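Local coordinates for E3 ubiquitin-protein ligase HERC2 (Homo sapiens, PDB 4L1M) that probably acts as an E3 ubiquitin ligase, its first RCC1-like domain forming a seven-bladed beta-propeller of the kind that often serves in protein recognition, at residues A[57-62]-A[100-106]; A[234-238]-A[268-272]; A[288-294]-A[350-354]; A[318-324]-A[370-376]; A[342-346]-A[356-360]. All blocks are in the same frame, centred on the assembly; numbering follows the deposited sequence.

Contact 1 of 5, residues A[57-62]-A[100-106]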
# COMPACT_ATOMS: atom_id res chain seq x y z
N GLN A 57 4.01 -11.75 2.62
CA GLN A 57 3.47 -10.41 2.57
C GLN A 57 3.29 -9.82 3.96
O GLN A 57 3.04 -10.55 4.91
CB GLN A 57 2.10 -10.48 1.91
CG GLN A 57 1.77 -9.41 0.91
CD GLN A 57 0.55 -9.86 0.11
OE1 GLN A 57 0.59 -10.89 -0.62
NE2 GLN A 57 -0.54 -9.15 0.27
N ILE A 58 3.42 -8.50 4.07
CA ILE A 58 3.11 -7.79 5.28
C ILE A 58 2.29 -6.54 4.94
O ILE A 58 2.72 -5.74 4.12
CB ILE A 58 4.39 -7.33 6.01
CG1 ILE A 58 5.14 -8.54 6.54
CG2 ILE A 58 4.05 -6.35 7.14
CD1 ILE A 58 6.39 -8.22 7.32
N ALA A 59 1.15 -6.38 5.59
CA ALA A 59 0.28 -5.23 5.40
C ALA A 59 0.24 -4.41 6.70
O ALA A 59 -0.24 -4.88 7.72
CB ALA A 59 -1.10 -5.67 5.02
N CYS A 60 0.75 -3.19 6.63
CA CYS A 60 0.93 -2.38 7.79
C CYS A 60 -0.28 -1.48 7.99
O CYS A 60 -0.62 -0.68 7.12
CB CYS A 60 2.19 -1.54 7.61
SG CYS A 60 3.73 -2.50 7.71
N ALA A 61 -0.92 -1.61 9.14
CA ALA A 61 -1.97 -0.67 9.54
C ALA A 61 -1.37 0.35 10.51
O ALA A 61 -0.15 0.46 10.63
CB ALA A 61 -3.14 -1.40 10.15
N GLU A 62 -2.21 1.12 11.18
CA GLU A 62 -1.71 2.19 12.05
C GLU A 62 -1.12 1.73 13.37
O GLU A 62 -0.07 2.23 13.77
CB GLU A 62 -2.78 3.24 12.31
CG GLU A 62 -2.18 4.55 12.82
CD GLU A 62 -3.22 5.47 13.44
OE1 GLU A 62 -3.57 5.26 14.62
OE2 GLU A 62 -3.68 6.39 12.73
N ILE A 100 -3.32 -9.85 1.39
CA ILE A 100 -3.82 -9.07 2.48
C ILE A 100 -3.63 -7.60 2.16
O ILE A 100 -2.82 -7.23 1.35
CB ILE A 100 -3.09 -9.40 3.80
CG1 ILE A 100 -1.57 -9.38 3.60
CG2 ILE A 100 -3.57 -10.72 4.33
CD1 ILE A 100 -0.75 -9.66 4.85
N ALA A 101 -4.39 -6.76 2.84
CA ALA A 101 -4.24 -5.34 2.66
C ALA A 101 -4.67 -4.59 3.90
O ALA A 101 -5.47 -5.07 4.70
CB ALA A 101 -5.07 -4.88 1.47
N ALA A 102 -4.11 -3.40 4.02
CA ALA A 102 -4.40 -2.49 5.08
C ALA A 102 -3.65 -1.24 4.70
O ALA A 102 -2.83 -1.28 3.82
CB ALA A 102 -3.90 -3.02 6.41
N HIS A 103 -3.92 -0.13 5.37
CA HIS A 103 -3.31 1.14 5.04
C HIS A 103 -2.60 1.67 6.25
O HIS A 103 -3.10 1.51 7.36
CB HIS A 103 -4.39 2.13 4.63
CG HIS A 103 -3.86 3.41 4.12
ND1 HIS A 103 -3.58 4.47 4.95
CD2 HIS A 103 -3.52 3.80 2.87
CE1 HIS A 103 -3.08 5.46 4.23
NE2 HIS A 103 -3.06 5.09 2.97
N SER A 104 -1.46 2.33 6.07
CA SER A 104 -0.62 2.67 7.23
C SER A 104 -1.24 3.71 8.21
O SER A 104 -0.77 3.86 9.34
CB SER A 104 0.77 3.08 6.74
OG SER A 104 0.74 4.37 6.25
N ASP A 105 -2.28 4.42 7.78
CA ASP A 105 -3.03 5.34 8.64
C ASP A 105 -4.44 4.78 8.92
O ASP A 105 -5.34 5.53 9.32
CB ASP A 105 -3.16 6.75 7.98
CG ASP A 105 -1.77 7.37 7.59
OD1 ASP A 105 -0.82 7.30 8.42
OD2 ASP A 105 -1.63 7.93 6.46
N GLY A 106 -4.62 3.47 8.73
CA GLY A 106 -5.94 2.82 8.82
C GLY A 106 -6.14 1.81 9.95
O GLY A 106 -5.19 1.43 10.63
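Gln-57 reaches across to Ile-100, its chain extended beyond CG, so that the two side chains slide past each other in opposite directions and NE2 comes 3.5 Å from CG1 of Ile-100. Further along, the methyl of Ala-59 packs between Ile-100 CG1 (4.0 Å) and Ala-102 CB (4.1 Å). CG1 and CD1 of Ile-100 lie against strand 55-60, a placement set by a chi1 of 49°. The two strands are thus joined here by methyl and methylene contacts.

From Cys-60 onward the contact is mostly backbone. The O of Cys-60 receives a CA-H...O contact from Ser-104, and the CA of Ala-61 lies 3.3 Å from the O of His-103 in another. Glu-62 then makes a backbone hydrogen bond to the other segment, its N to Gly-106 O at 3.0 Å, fairly straight at 157° and in the carbonyl plane. Gly-106 closes a type I turn begun by His-103, whose ND1 accepts the N-H of Asp-105; the carboxylate of Asp-105 itself reaches Ser-320 and Ser-214.

Strands 55-60 and 97-101 are the first strands of successive four-stranded propeller blades, each paired antiparallel with the next strand of its blade, 64-69 and 108-113, and Trp-378 and Phe-376 of strand 374-379 touch Ile-58 and Cys-60.

Contact 2 of 5, residues A[234-238]-A[268-272]. With SO4 (sulfate ion), chain F.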
# COMPACT_ATOMS: atom_id res chain seq x y z
N GLY A 234 -7.59 17.21 -4.11
CA GLY A 234 -6.52 17.78 -4.93
C GLY A 234 -5.44 18.54 -4.20
O GLY A 234 -4.45 18.95 -4.81
N ASP A 235 -5.60 18.74 -2.91
CA ASP A 235 -4.61 19.45 -2.09
C ASP A 235 -3.18 18.96 -2.36
O ASP A 235 -2.94 17.76 -2.54
CB ASP A 235 -4.93 19.29 -0.58
CG ASP A 235 -6.08 20.19 -0.11
OD1 ASP A 235 -6.58 21.03 -0.91
OD2 ASP A 235 -6.45 20.10 1.09
N TYR A 236 -2.26 19.92 -2.40
CA TYR A 236 -0.81 19.68 -2.60
C TYR A 236 -0.47 19.15 -3.99
O TYR A 236 0.66 18.75 -4.22
CB TYR A 236 -0.23 18.77 -1.50
CG TYR A 236 -0.50 19.30 -0.12
CD1 TYR A 236 0.19 20.39 0.36
CD2 TYR A 236 -1.47 18.71 0.71
CE1 TYR A 236 -0.08 20.91 1.63
CE2 TYR A 236 -1.74 19.21 1.99
CZ TYR A 236 -1.06 20.30 2.44
OH TYR A 236 -1.28 20.79 3.69
N GLY A 237 -1.44 19.17 -4.90
CA GLY A 237 -1.24 18.68 -6.27
C GLY A 237 -1.01 17.19 -6.40
O GLY A 237 -0.50 16.74 -7.42
N LYS A 238 -1.37 16.43 -5.37
CA LYS A 238 -1.22 14.99 -5.39
C LYS A 238 -1.97 14.27 -6.50
O LYS A 238 -1.69 13.11 -6.74
CB LYS A 238 -1.60 14.38 -4.04
CG LYS A 238 -3.04 14.61 -3.57
CD LYS A 238 -3.19 14.09 -2.14
CE LYS A 238 -4.59 14.24 -1.61
NZ LYS A 238 -4.91 15.65 -1.24
N SER A 268 1.01 9.69 2.74
CA SER A 268 0.14 10.75 3.25
C SER A 268 0.26 12.00 2.40
O SER A 268 1.29 12.66 2.41
CB SER A 268 0.46 11.08 4.71
OG SER A 268 -0.42 12.07 5.20
N GLN A 269 -0.77 12.27 1.62
CA GLN A 269 -0.86 13.45 0.76
C GLN A 269 0.16 13.49 -0.36
O GLN A 269 0.46 14.57 -0.88
CB GLN A 269 -0.80 14.74 1.61
CG GLN A 269 -1.91 14.84 2.69
CD GLN A 269 -3.30 14.97 2.07
OE1 GLN A 269 -3.55 15.91 1.35
NE2 GLN A 269 -4.17 14.01 2.30
N PHE A 270 0.69 12.33 -0.75
CA PHE A 270 1.57 12.24 -1.92
C PHE A 270 1.42 10.92 -2.65
O PHE A 270 0.87 9.97 -2.12
CB PHE A 270 3.05 12.50 -1.56
CG PHE A 270 3.75 11.35 -0.87
CD1 PHE A 270 3.62 11.17 0.48
CD2 PHE A 270 4.58 10.51 -1.57
CE1 PHE A 270 4.30 10.13 1.13
CE2 PHE A 270 5.27 9.48 -0.93
CZ PHE A 270 5.11 9.28 0.42
N SER A 271 1.92 10.89 -3.87
CA SER A 271 1.65 9.84 -4.79
C SER A 271 2.95 9.37 -5.44
O SER A 271 3.90 10.13 -5.57
CB SER A 271 0.71 10.37 -5.85
OG SER A 271 -0.49 10.84 -5.26
N ILE A 272 2.95 8.11 -5.86
CA ILE A 272 4.10 7.44 -6.43
C ILE A 272 3.65 6.64 -7.66
O ILE A 272 2.61 5.99 -7.64
CB ILE A 272 4.64 6.43 -5.42
CG1 ILE A 272 5.22 7.13 -4.19
CG2 ILE A 272 5.68 5.51 -6.07
CD1 ILE A 272 6.59 7.71 -4.46
S SO4 F . 0.94 14.92 7.19
O1 SO4 F . 1.47 13.57 7.34
O2 SO4 F . 0.12 15.22 8.39
O3 SO4 F . 2.01 15.94 7.09
O4 SO4 F . 0.18 14.97 5.92
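The ring of Tyr-236 has the amide oxygen of Gln-269 at its edge, in plane, with OE1 3.5 Å from CD2; the ring and amide planes stand 77° apart. These two groups lie between adjacent blades of the seven-bladed RCC1-like propeller, where the loop 234-238 of one blade packs against the start of strand 270-275 in the next. Phe-270 faces away from that loop, toward Arg-290 and Leu-291, and the edge of its ring is met, also in plane, by the backbone O of Ser-268.

Gln-269 turns back on itself at chi2 (-66°), which brings its amide over to Lys-238. There OE1 accepts a hydrogen bond from NZ at 2.9 Å, the ammonium standing above the carbonyl plane, 37° out of it, and not on a lone pair. The lysine chain runs straight as far as CE; its CD lies on the backbone of Gln-269, and the bend at chi4 turns NZ to the O of Asp-235 at 3.2 Å. A salt bridge to Asp-233 adds a charged partner. The carbonyl oxygens and the Asp-233 carboxylate would favour a charged ammonium. The amide nitrogen of Gln-269 is held by the O of Asp-216.

A sulfate, probably from the crystallisation liquor, lies near the OG of Ser-268 and is bound by Arg-290 and Lys-285. Deeper in, the OG of Ser-271 donates to the O of Lys-238 at 3.0 Å.

Contact 3 of 5, residues A[288-294]-A[350-354]. With SO4 (sulfate ion), chain F.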
# COMPACT_ATOMS: atom_id res chain seq x y z
N ASN A 288 8.70 17.33 5.18
CA ASN A 288 9.46 16.26 5.79
C ASN A 288 10.18 15.41 4.76
O ASN A 288 10.51 14.26 5.03
CB ASN A 288 8.51 15.40 6.65
CG ASN A 288 7.58 16.24 7.50
OD1 ASN A 288 6.37 16.23 7.30
ND2 ASN A 288 8.13 16.97 8.42
N GLN A 289 10.42 15.98 3.57
CA GLN A 289 11.19 15.33 2.49
C GLN A 289 10.55 14.05 1.96
O GLN A 289 11.25 13.23 1.36
CB GLN A 289 12.61 14.99 2.95
CG GLN A 289 13.43 16.16 3.45
CD GLN A 289 13.79 17.11 2.33
OE1 GLN A 289 13.41 16.90 1.18
NE2 GLN A 289 14.52 18.14 2.65
N ARG A 290 9.24 13.90 2.13
CA ARG A 290 8.59 12.66 1.77
C ARG A 290 8.65 12.33 0.28
O ARG A 290 8.52 11.17 -0.09
CB ARG A 290 7.14 12.65 2.26
CG ARG A 290 6.19 13.58 1.51
CD ARG A 290 4.87 13.72 2.24
NE ARG A 290 5.01 14.51 3.45
CZ ARG A 290 4.07 14.62 4.37
NH1 ARG A 290 2.90 13.99 4.24
NH2 ARG A 290 4.29 15.37 5.44
N LEU A 291 8.83 13.31 -0.57
CA LEU A 291 8.91 13.06 -2.02
C LEU A 291 10.29 12.57 -2.53
O LEU A 291 10.36 12.00 -3.62
CB LEU A 291 8.57 14.33 -2.80
CG LEU A 291 7.23 14.95 -2.46
CD1 LEU A 291 7.09 16.24 -3.22
CD2 LEU A 291 6.11 13.96 -2.78
N GLY A 292 11.36 12.83 -1.77
CA GLY A 292 12.70 12.36 -2.13
C GLY A 292 13.49 13.17 -3.15
O GLY A 292 14.54 12.75 -3.58
N HIS A 293 13.00 14.34 -3.54
CA HIS A 293 13.68 15.16 -4.55
C HIS A 293 14.71 16.09 -3.97
O HIS A 293 15.41 16.75 -4.73
CB HIS A 293 12.68 15.97 -5.35
CG HIS A 293 11.68 15.14 -6.08
ND1 HIS A 293 12.03 14.21 -7.03
CD2 HIS A 293 10.32 15.10 -6.01
CE1 HIS A 293 10.95 13.65 -7.52
NE2 HIS A 293 9.90 14.16 -6.91
N GLY A 294 14.80 16.18 -2.64
CA GLY A 294 15.86 16.95 -1.99
C GLY A 294 15.46 18.30 -1.39
O GLY A 294 16.27 18.96 -0.75
N THR A 350 15.40 14.15 8.93
CA THR A 350 14.96 13.69 7.60
C THR A 350 16.11 13.07 6.81
O THR A 350 17.29 13.24 7.15
CB THR A 350 14.32 14.82 6.74
OG1 THR A 350 15.31 15.75 6.32
CG2 THR A 350 13.24 15.54 7.50
N LYS A 351 15.75 12.30 5.79
CA LYS A 351 16.68 11.75 4.81
C LYS A 351 16.22 12.28 3.46
O LYS A 351 15.34 11.69 2.82
CB LYS A 351 16.65 10.20 4.83
CG LYS A 351 17.63 9.55 3.86
CD LYS A 351 17.57 8.03 3.95
CE LYS A 351 18.61 7.38 3.04
NZ LYS A 351 18.61 5.89 3.14
N PRO A 352 16.76 13.44 3.04
CA PRO A 352 16.25 14.17 1.88
C PRO A 352 16.21 13.39 0.58
O PRO A 352 15.21 13.46 -0.15
CB PRO A 352 17.24 15.34 1.75
CG PRO A 352 17.72 15.58 3.13
CD PRO A 352 17.80 14.21 3.76
N GLU A 353 17.27 12.67 0.28
CA GLU A 353 17.36 11.96 -0.98
C GLU A 353 17.51 10.46 -0.76
O GLU A 353 18.02 10.04 0.27
CB GLU A 353 18.53 12.48 -1.79
CG GLU A 353 18.49 13.97 -1.98
CD GLU A 353 18.87 14.35 -3.40
OE1 GLU A 353 19.70 15.24 -3.55
OE2 GLU A 353 18.33 13.73 -4.36
N PRO A 354 17.07 9.66 -1.75
CA PRO A 354 17.21 8.22 -1.68
C PRO A 354 18.66 7.77 -1.62
O PRO A 354 19.52 8.37 -2.25
CB PRO A 354 16.55 7.72 -2.97
CG PRO A 354 15.71 8.86 -3.45
CD PRO A 354 16.39 10.09 -2.99
S SO4 F . 0.94 14.92 7.19
O1 SO4 F . 1.47 13.57 7.34
O2 SO4 F . 0.12 15.22 8.39
O3 SO4 F . 2.01 15.94 7.09
O4 SO4 F . 0.18 14.97 5.92
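Gln-289 and Thr-350 meet at about a right angle, and with Pro-352 they make the close-fitting part of this contact. CG of Gln-289 lies 3.5 Å from OG1 of Thr-350 and 3.8 Å from CA of Pro-352, while its CD lies 3.9 Å from CB of Pro-352. CG rests against the threonine, and the bend at chi2 (-70°) turns CD onto the proline. Gly-292 continues the fit with backbone alone: its CA approaches Pro-352 O at 3.4 Å in a CA-H...O contact, and its O lies 3.3 Å from CD of Pro-354. The glycine closes a type I turn from Gln-289, its N bonded to the O of that residue. No classical hydrogen bond joins the two segments, so the fit rests on van der Waals contact and this CH donor.

The outer side is looser. The side chain of Glu-353, exposed to solvent, comes no nearer than 4.0 Å, from its CG to CA of Gly-294.

On the far side of the turn from 350-354, buried Arg-290 gives a 2.9 Å hydrogen bond from NH2 to O3 of a sulfate ion at the guanidinium edge and another to OD1 of Asn-288, on a lone pair.

Segment 288-294 belongs to the loop between strands 280-284 and 299-300, and strand 350-352 precedes a corner at Glu-353, after which strand 354-356 edges the next blade. Trp-335 of that blade bonds the O of Arg-290, and Leu-291 packs on Phe-270 of strand 270-275.

Contact 4 of 5, residues A[318-324]-A[370-376]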
# COMPACT_ATOMS: atom_id res chain seq x y z
N ALA A 318 5.33 2.78 0.38
CA ALA A 318 5.14 4.12 0.92
C ALA A 318 4.48 4.01 2.26
O ALA A 318 3.39 3.52 2.35
CB ALA A 318 4.27 4.93 -0.02
N GLY A 319 5.17 4.44 3.31
CA GLY A 319 4.58 4.60 4.63
C GLY A 319 3.86 5.92 4.65
O GLY A 319 3.57 6.46 3.59
N SER A 320 3.57 6.47 5.82
CA SER A 320 2.89 7.77 5.90
C SER A 320 3.75 8.88 5.31
O SER A 320 3.33 9.57 4.37
CB SER A 320 2.54 8.09 7.33
OG SER A 320 1.65 7.12 7.81
N THR A 321 4.96 9.04 5.84
CA THR A 321 5.87 10.08 5.40
C THR A 321 7.29 9.59 5.05
O THR A 321 8.22 10.38 5.03
CB THR A 321 5.95 11.19 6.46
OG1 THR A 321 6.45 10.65 7.67
CG2 THR A 321 4.58 11.79 6.71
N HIS A 322 7.44 8.28 4.79
CA HIS A 322 8.72 7.72 4.35
C HIS A 322 8.48 6.57 3.38
O HIS A 322 7.37 6.06 3.31
CB HIS A 322 9.56 7.25 5.52
CG HIS A 322 9.19 5.91 6.06
ND1 HIS A 322 8.09 5.71 6.87
CD2 HIS A 322 9.80 4.70 5.96
CE1 HIS A 322 8.03 4.44 7.23
NE2 HIS A 322 9.06 3.81 6.69
N CYS A 323 9.49 6.20 2.61
CA CYS A 323 9.35 5.17 1.59
C CYS A 323 10.55 4.28 1.55
O CYS A 323 11.63 4.68 1.95
CB CYS A 323 9.25 5.78 0.21
SG CYS A 323 7.81 6.79 -0.07
N LEU A 324 10.33 3.07 1.04
CA LEU A 324 11.38 2.14 0.67
C LEU A 324 11.23 1.81 -0.81
O LEU A 324 10.12 1.79 -1.34
CB LEU A 324 11.29 0.83 1.43
CG LEU A 324 11.41 0.78 2.96
CD1 LEU A 324 11.81 -0.62 3.41
CD2 LEU A 324 12.41 1.79 3.49
N CYS A 370 6.01 -0.72 4.61
CA CYS A 370 6.12 0.41 5.57
C CYS A 370 4.85 0.65 6.38
O CYS A 370 3.77 0.69 5.83
CB CYS A 370 6.45 1.70 4.83
SG CYS A 370 7.99 1.64 3.91
N GLY A 371 5.01 0.85 7.68
CA GLY A 371 3.95 1.37 8.53
C GLY A 371 4.10 2.88 8.66
O GLY A 371 4.87 3.51 7.90
N PRO A 372 3.39 3.48 9.60
CA PRO A 372 3.53 4.91 9.79
C PRO A 372 4.89 5.34 10.37
O PRO A 372 5.35 6.43 10.11
CB PRO A 372 2.40 5.24 10.76
CG PRO A 372 2.19 3.98 11.52
CD PRO A 372 2.42 2.89 10.53
N ALA A 373 5.52 4.49 11.18
CA ALA A 373 6.84 4.81 11.74
C ALA A 373 7.76 3.58 11.71
O ALA A 373 8.67 3.43 12.53
CB ALA A 373 6.68 5.32 13.15
N GLN A 374 7.49 2.68 10.75
CA GLN A 374 8.11 1.35 10.72
C GLN A 374 8.44 0.94 9.30
O GLN A 374 7.80 1.39 8.35
CB GLN A 374 7.16 0.30 11.28
CG GLN A 374 6.78 0.49 12.73
CD GLN A 374 5.61 1.43 12.94
OE1 GLN A 374 4.93 1.83 11.99
NE2 GLN A 374 5.40 1.82 14.19
N SER A 375 9.45 0.09 9.17
CA SER A 375 9.85 -0.45 7.89
C SER A 375 10.26 -1.88 8.06
O SER A 375 10.89 -2.24 9.06
CB SER A 375 11.01 0.36 7.29
OG SER A 375 10.84 1.76 7.49
N PHE A 376 9.89 -2.71 7.10
CA PHE A 376 10.25 -4.12 7.10
C PHE A 376 10.80 -4.55 5.75
O PHE A 376 10.41 -4.00 4.72
CB PHE A 376 9.05 -4.99 7.41
CG PHE A 376 8.40 -4.69 8.73
CD1 PHE A 376 8.80 -5.36 9.87
CD2 PHE A 376 7.38 -3.75 8.82
CE1 PHE A 376 8.19 -5.11 11.09
CE2 PHE A 376 6.77 -3.49 10.04
CZ PHE A 376 7.18 -4.18 11.18
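His-322 and Ser-375 are hydrogen-bonded, NE2 to OG at 2.8 Å, a bond in which either could be the donor. The imidazole reaches over because its CG lies between the backbone N and carbonyl carbon (chi1 81°), carrying the ring to the other segment edge first. The oxygens of Gly-371 and Gln-374 also come near that edge, the former 3.4 Å from CE1. Cys-370 adds sulfur: SG lies 4.3 Å from the ring centroid, oblique to it, and 3.7 Å from CG of Leu-324, whose CD1 continues to CB of Ser-375. The ring is therefore bordered by polar atoms around its rim and by a thiol that leads into the apolar side of Leu-324.

Behind this shell the turns lie close together: CB of Cys-370 is 3.4 Å from N of Gly-319, and the absence of a side chain at Gly-319 lets Gly-371 O approach its CA at 3.5 Å. Each segment contains a turn with the same internal bond, Gly-319 N to His-322 O and Gly-371 N to Gln-374 O. OG of Ser-320 rests against CA and CB of Pro-372 while bonding mainly to Asp-105, and Gln-374 is steadied by Leu-32, which accepts from its NE2.

Strands 322-324 and 374-376 run in almost the same direction, 4° apart with axes 8.6 Å from each other. Two equivalent turns at the inner ends of adjacent blades, repeated side by side, are what the circular symmetry of an RCC1-type beta-propeller produces.

Contact 5 of 5, residues A[342-346]-A[356-360]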
# COMPACT_ATOMS: atom_id res chain seq x y z
N GLN A 342 12.80 5.93 11.22
CA GLN A 342 12.40 5.10 10.08
C GLN A 342 13.59 4.74 9.21
O GLN A 342 13.49 3.85 8.36
CB GLN A 342 11.40 5.82 9.16
CG GLN A 342 10.05 6.15 9.77
CD GLN A 342 10.06 7.46 10.50
OE1 GLN A 342 10.97 7.72 11.28
NE2 GLN A 342 9.07 8.31 10.24
N HIS A 343 14.69 5.48 9.39
CA HIS A 343 15.92 5.26 8.65
C HIS A 343 17.06 5.07 9.62
O HIS A 343 17.51 6.03 10.24
CB HIS A 343 16.20 6.46 7.76
CG HIS A 343 15.03 6.85 6.93
ND1 HIS A 343 14.77 6.30 5.70
CD2 HIS A 343 14.01 7.70 7.18
CE1 HIS A 343 13.66 6.81 5.21
NE2 HIS A 343 13.18 7.67 6.09
N PHE A 344 17.56 3.84 9.71
CA PHE A 344 18.60 3.54 10.68
C PHE A 344 19.98 3.99 10.24
O PHE A 344 20.92 3.82 10.97
CB PHE A 344 18.61 2.04 11.00
CG PHE A 344 18.93 1.16 9.82
CD1 PHE A 344 20.22 1.02 9.35
CD2 PHE A 344 17.94 0.43 9.20
CE1 PHE A 344 20.50 0.20 8.27
CE2 PHE A 344 18.21 -0.39 8.12
CZ PHE A 344 19.49 -0.51 7.66
N ASP A 345 20.10 4.57 9.05
CA ASP A 345 21.41 5.00 8.54
C ASP A 345 21.66 6.49 8.69
O ASP A 345 22.70 6.97 8.24
CB ASP A 345 21.57 4.61 7.06
CG ASP A 345 20.61 5.36 6.15
OD1 ASP A 345 19.54 5.79 6.63
OD2 ASP A 345 20.92 5.49 4.94
N THR A 346 20.72 7.23 9.27
CA THR A 346 20.89 8.67 9.43
C THR A 346 20.45 9.14 10.81
O THR A 346 19.46 8.67 11.35
CB THR A 346 20.18 9.47 8.31
OG1 THR A 346 20.15 10.87 8.65
CG2 THR A 346 18.76 9.00 8.08
N ALA A 356 20.98 3.85 -0.63
CA ALA A 356 20.94 2.46 -0.22
C ALA A 356 21.14 2.38 1.27
O ALA A 356 21.96 3.09 1.82
CB ALA A 356 22.04 1.67 -0.93
N LEU A 357 20.35 1.54 1.92
CA LEU A 357 20.57 1.22 3.30
C LEU A 357 21.67 0.17 3.34
O LEU A 357 21.65 -0.76 2.54
CB LEU A 357 19.31 0.67 3.93
CG LEU A 357 18.19 1.68 4.13
CD1 LEU A 357 16.86 1.00 4.35
CD2 LEU A 357 18.52 2.61 5.29
N PRO A 358 22.63 0.32 4.27
CA PRO A 358 23.74 -0.61 4.36
C PRO A 358 23.34 -1.86 5.10
O PRO A 358 22.33 -1.85 5.83
CB PRO A 358 24.78 0.17 5.16
CG PRO A 358 23.96 1.03 6.06
CD PRO A 358 22.72 1.39 5.28
N GLY A 359 24.11 -2.93 4.91
CA GLY A 359 23.83 -4.22 5.51
C GLY A 359 22.93 -5.14 4.68
O GLY A 359 23.02 -6.36 4.82
N LEU A 360 22.08 -4.57 3.82
CA LEU A 360 20.98 -5.30 3.18
C LEU A 360 21.25 -5.85 1.77
O LEU A 360 20.51 -6.74 1.29
CB LEU A 360 19.77 -4.39 3.10
CG LEU A 360 19.26 -3.81 4.42
CD1 LEU A 360 17.94 -3.06 4.20
CD2 LEU A 360 19.07 -4.91 5.47
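Ala-356 opens the second segment at the margin of the contact, its O 4.1 Å from OD2 of Asp-345. The main work falls to Leu-357. Its CD2 lies over one face of the Phe-344 ring, offset toward the rim, in a CH-pi contact 4.2 Å from the centroid and 17° off the ring normal, and CB meets CZ of the same ring at 3.9 Å. The CD2 methyl is shared, for it also rests 3.6 Å from CG of Asp-345, whose side chain crosses the leucine at about a right angle. One branch of the leucine is thus wedged between an aromatic face and the carboxylate of Asp-345. OD2 of that carboxylate forms a salt bridge with Lys-351, which probably favours its charged form.

Pro-358 comes next and meets Phe-344 from the opposite direction. Its O sits at the ring edge, in plane, 3.6 Å from CZ, while CD touches CE1 at 3.9 Å and the CB of Asp-345 at the same distance. A chi1 of 62° at Phe-344 tucks the ring up against 356-360, where it takes both neighbours. No hydrogen bond joins the segments; the contact is mainly van der Waals and lies near the protein surface.

Segment 342-346 forms a type I turn in the loop after strand 332-335, and segment 356-360 leaves strand 354-356 for strand 365-370 of the following blade. Trp-30, on strand 27-31 of that blade, meets Phe-344 edge-to-face, and Leu-357 packs on Lys-351 of strand 350-352.

In the fold
From the N terminus, contact 1 joins the first strands of two successive blades, closing before contact 2 begins. Contact 2 links blades 207-252 and 261-304, beyond the intervening blade 155-198, and is itself complete before contact 3 opens. Contacts 3 and 4 cross, their segments alternating, and so do contacts 3 and 5, whereas contact 5 falls entirely within the span between the segments of contact 4. Toward the middle of the propeller, contact 4 meets contact 1 through Ser-320 and Asp-105, and contact 2 through the backbones of Ser-320 and Ser-268. Farther out, Lys-351 ties contact 3 to contact 5. The C-terminal strands share their sheet with strand 27-31, which closes the ring.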